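Side-chain contacts in effector protein hopAB3 (Pseudomonas syringae pv. maculicola, PDB 3TJY), which is a type III effector recognised by the tomato resistance protein Pto, triggering host immunity, and promotes virulence in susceptible plants: residues I38-R41 with A42-N45; R61-E64 with L65-A68. All coordinates share one frame; numbering follows the deposited sequence.

Interaction 1 (I38-R41 with A42-N45)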
loop_
_atom_site.group_PDB
_atom_site.type_symbol
_atom_site.label_atom_id
_atom_site.label_comp_id
_atom_site.label_asym_id
_atom_site.label_seq_id
_atom_site.Cartn_x
_atom_site.Cartn_y
_atom_site.Cartn_z
ATOM N N ILE A 38 8.490 -4.862 5.242
ATOM C CA ILE A 38 8.484 -6.134 5.945
ATOM C C ILE A 38 7.041 -6.570 6.142
ATOM O O ILE A 38 6.374 -6.145 7.088
ATOM C CB ILE A 38 9.167 -5.999 7.310
ATOM C CG1 ILE A 38 10.621 -5.559 7.123
ATOM C CG2 ILE A 38 9.101 -7.315 8.074
ATOM C CD1 ILE A 38 11.435 -5.593 8.386
ATOM N N LEU A 39 6.549 -7.408 5.236
ATOM C CA LEU A 39 5.128 -7.736 5.209
ATOM C C LEU A 39 4.860 -9.184 5.540
ATOM O O LEU A 39 5.702 -10.050 5.283
ATOM C CB LEU A 39 4.550 -7.445 3.823
ATOM C CG LEU A 39 4.667 -6.012 3.315
ATOM C CD1 LEU A 39 4.188 -5.946 1.860
ATOM C CD2 LEU A 39 3.884 -5.050 4.217
ATOM N N SER A 40 3.681 -9.454 6.093
ATOM C CA SER A 40 3.229 -10.835 6.226
ATOM C C SER A 40 2.957 -11.370 4.827
ATOM O O SER A 40 2.793 -10.592 3.886
ATOM C CB SER A 40 1.960 -10.925 7.071
ATOM O OG SER A 40 0.855 -10.406 6.357
ATOM N N ARG A 41 2.923 -12.687 4.673
ATOM C CA ARG A 41 2.597 -13.244 3.361
ATOM C C ARG A 41 1.281 -12.676 2.840
ATOM O O ARG A 41 1.173 -12.319 1.665
ATOM C CB ARG A 41 2.546 -14.775 3.396
ATOM C CG ARG A 41 2.163 -15.422 2.053
ATOM C CD ARG A 41 3.276 -15.287 0.994
ATOM N NE ARG A 41 4.531 -15.909 1.421
ATOM C CZ ARG A 41 4.962 -17.113 1.042
ATOM N NH1 ARG A 41 4.254 -17.858 0.201
ATOM N NH2 ARG A 41 6.116 -17.568 1.505
ATOM N N ALA A 42 0.286 -12.573 3.720
ATOM C CA ALA A 42 -1.031 -12.051 3.341
ATOM C C ALA A 42 -0.994 -10.594 2.897
ATOM O O ALA A 42 -1.643 -10.221 1.909
ATOM C CB ALA A 42 -2.032 -12.229 4.514
ATOM N N GLU A 43 -0.255 -9.764 3.632
ATOM C CA GLU A 43 -0.061 -8.364 3.263
ATOM C C GLU A 43 0.712 -8.208 1.955
ATOM O O GLU A 43 0.353 -7.374 1.128
ATOM C CB GLU A 43 0.660 -7.608 4.377
ATOM C CG GLU A 43 -0.139 -7.555 5.669
ATOM C CD GLU A 43 0.693 -7.153 6.868
ATOM O OE1 GLU A 43 1.946 -7.144 6.762
ATOM O OE2 GLU A 43 0.085 -6.857 7.925
ATOM N N GLN A 44 1.778 -8.986 1.778
ATOM C CA GLN A 44 2.494 -8.964 0.493
ATOM C C GLN A 44 1.548 -9.299 -0.659
ATOM O O GLN A 44 1.566 -8.642 -1.703
ATOM C CB GLN A 44 3.634 -9.975 0.470
ATOM C CG GLN A 44 4.187 -10.214 -0.955
ATOM C CD GLN A 44 5.235 -11.314 -1.005
ATOM O OE1 GLN A 44 4.923 -12.492 -1.250
ATOM N NE2 GLN A 44 6.493 -10.940 -0.783
ATOM N N ASN A 45 0.733 -10.329 -0.488
ATOM C CA ASN A 45 -0.167 -10.712 -1.573
ATOM C C ASN A 45 -1.161 -9.602 -1.943
ATOM O O ASN A 45 -1.491 -9.426 -3.121
ATOM C CB ASN A 45 -0.862 -12.045 -1.279
ATOM C CG ASN A 45 0.077 -13.231 -1.432
ATOM O OD1 ASN A 45 1.271 -13.064 -1.697
ATOM N ND2 ASN A 45 -0.457 -14.436 -1.262
HETATM O O HOH W 1 3.884 -6.423 8.667
#
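S40 and E43 exchange two hydrogen bonds that form a capping box at the N-terminus of helix 41-50. In one direction E43 N donates to S40 OG over 3.0 Å; in the other S40 N donates to E43 OE1, nearly straight at 171° but from above the carboxylate plane. A chi1 of 71° sets OG between the serine's own N and carbonyl carbon, where it can face the first turn. The glutamate CG lies beside its own backbone N and 3.1 Å from S40 OG, and the extended chain beyond it carries OE1 to S40 N. L39 closes the tight side: CD1 packs 3.7 Å from Q44 CA and CD2 lies 3.8 Å from E43 OE1. I24 of helix 21-32 touches both L39 and E43, so this face is turned to the bundle. The solvent side is looser. The bent R41 chain runs alongside Q44 and brings CD only to 3.9 Å from Q44 OE1, and R41 and N45 are exposed. A water donates to both I38 O and E43 OE1, extending the cap into the preceding loop. With S40 N and this water both donating to OE1, and the start of the helix close by, the E43 carboxylate is probably stabilised in its charged form.

Interaction 2 (R61-E64 with L65-A68)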
loop_
_atom_site.group_PDB
_atom_site.type_symbol
_atom_site.label_atom_id
_atom_site.label_comp_id
_atom_site.label_asym_id
_atom_site.label_seq_id
_atom_site.Cartn_x
_atom_site.Cartn_y
_atom_site.Cartn_z
ATOM N N ARG A 61 6.520 6.869 -6.160
ATOM C CA ARG A 61 5.711 7.739 -5.315
ATOM C C ARG A 61 4.831 8.681 -6.136
ATOM O O ARG A 61 3.821 9.183 -5.645
ATOM C CB ARG A 61 6.594 8.552 -4.358
ATOM C CG ARG A 61 7.657 9.377 -5.044
ATOM C CD ARG A 61 8.113 10.520 -4.152
ATOM N NE ARG A 61 8.214 10.114 -2.754
ATOM C CZ ARG A 61 9.341 9.730 -2.165
ATOM N NH1 ARG A 61 9.335 9.383 -0.886
ATOM N NH2 ARG A 61 10.474 9.698 -2.854
ATOM N N ASN A 62 5.230 8.932 -7.379
ATOM C CA ASN A 62 4.488 9.847 -8.239
ATOM C C ASN A 62 3.329 9.192 -8.980
ATOM O O ASN A 62 2.564 9.871 -9.663
ATOM C CB ASN A 62 5.429 10.506 -9.241
ATOM C CG ASN A 62 6.470 11.377 -8.570
ATOM O OD1 ASN A 62 6.161 12.136 -7.652
ATOM N ND2 ASN A 62 7.715 11.260 -9.018
ATOM N N SER A 63 3.181 7.879 -8.856
ATOM C CA SER A 63 2.086 7.227 -9.569
ATOM C C SER A 63 0.757 7.576 -8.927
ATOM O O SER A 63 0.685 7.765 -7.715
ATOM C CB SER A 63 2.272 5.717 -9.610
ATOM O OG SER A 63 2.053 5.159 -8.327
ATOM N N GLU A 64 -0.295 7.660 -9.735
ATOM C CA GLU A 64 -1.619 7.990 -9.198
ATOM C C GLU A 64 -2.035 7.043 -8.082
ATOM O O GLU A 64 -2.621 7.464 -7.075
ATOM C CB GLU A 64 -2.682 8.010 -10.306
ATOM C CG GLU A 64 -2.671 9.258 -11.163
ATOM C CD GLU A 64 -3.750 9.219 -12.232
ATOM O OE1 GLU A 64 -4.330 8.128 -12.443
ATOM O OE2 GLU A 64 -4.018 10.273 -12.850
ATOM N N LEU A 65 -1.740 5.753 -8.241
ATOM C CA LEU A 65 -2.171 4.786 -7.234
ATOM C C LEU A 65 -1.379 4.952 -5.951
ATOM O O LEU A 65 -1.943 4.868 -4.861
ATOM C CB LEU A 65 -2.061 3.348 -7.764
ATOM C CG LEU A 65 -2.591 2.284 -6.794
ATOM C CD1 LEU A 65 -4.098 2.484 -6.516
ATOM C CD2 LEU A 65 -2.349 0.886 -7.378
ATOM N N ALA A 66 -0.074 5.185 -6.056
ATOM C CA ALA A 66 0.715 5.374 -4.839
ATOM C C ALA A 66 0.255 6.609 -4.082
ATOM O O ALA A 66 0.207 6.609 -2.847
ATOM C CB ALA A 66 2.200 5.464 -5.161
ATOM N N ILE A 67 -0.074 7.674 -4.813
ATOM C CA ILE A 67 -0.568 8.887 -4.175
ATOM C C ILE A 67 -1.900 8.597 -3.493
ATOM O O ILE A 67 -2.111 8.969 -2.335
ATOM C CB ILE A 67 -0.745 10.027 -5.202
ATOM C CG1 ILE A 67 0.605 10.478 -5.729
ATOM C CG2 ILE A 67 -1.500 11.204 -4.588
ATOM C CD1 ILE A 67 0.528 11.415 -6.937
ATOM N N ALA A 68 -2.810 7.950 -4.212
ATOM C CA ALA A 68 -4.126 7.651 -3.643
ATOM C C ALA A 68 -4.009 6.749 -2.426
ATOM O O ALA A 68 -4.742 6.919 -1.463
ATOM C CB ALA A 68 -5.051 7.013 -4.699
#
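S63 OG is gripped by two partners: A66 N donates to it over 3.1 Å at an N-H...O angle of 154°, and a second hydrogen bond joins it to D60 O in the preceding loop. The side chain of D60 takes part as well, N62 N being hydrogen-bonded to D60 OD1. With the serine chi1 at 71°, OG sits between the flanking backbone N and carbonyl carbon, within bonding distance of A66 N and 3.2 Å from A66 CB. S63 is thus the N-cap of helix 64-77, tying the loop that follows helix 54-57 to the first turn. Two main-chain bonds continue the winding, I67 N to S63 O at 3.0 Å and A68 N to E64 O at 2.9 Å. I67, exposed, lies against the carbonyl groups of the loop. Its CG1, anti to the carbonyl carbon at a chi1 of -68°, lies 3.4 Å from S63 O and 3.5 Å from R61 O, while CD1 stands 3.7 Å from N62 O; an aliphatic branch is therefore laid across three successive carbonyl oxygens. Two neighbouring helices cover the inner side: L65 packs on R6 and I10 of helix 3-16, A68 on A7 of that helix, and the buried A66 on F28 of helix 21-32.

Overall arrangement
Interactions 1 and 2 are the N-terminal caps of two helices, 41-50 and 64-77, in the small helical bundle of the Pto-binding domain. They lie on opposite sides of the chain's centre, with their own centres 20 Å apart and nearest atoms about 11 Å apart, so they do not touch. Helix 21-32 links them indirectly: I24 packs on interaction 1, F28 and L32 on interaction 2. Both use a serine hydroxyl as cap, but 38-45 adds a returning glutamate, whereas 61-68 ties its serine back to D60. A sulfate, probably from the crystallisation liquor, lies about 5 Å from the I67 side chain.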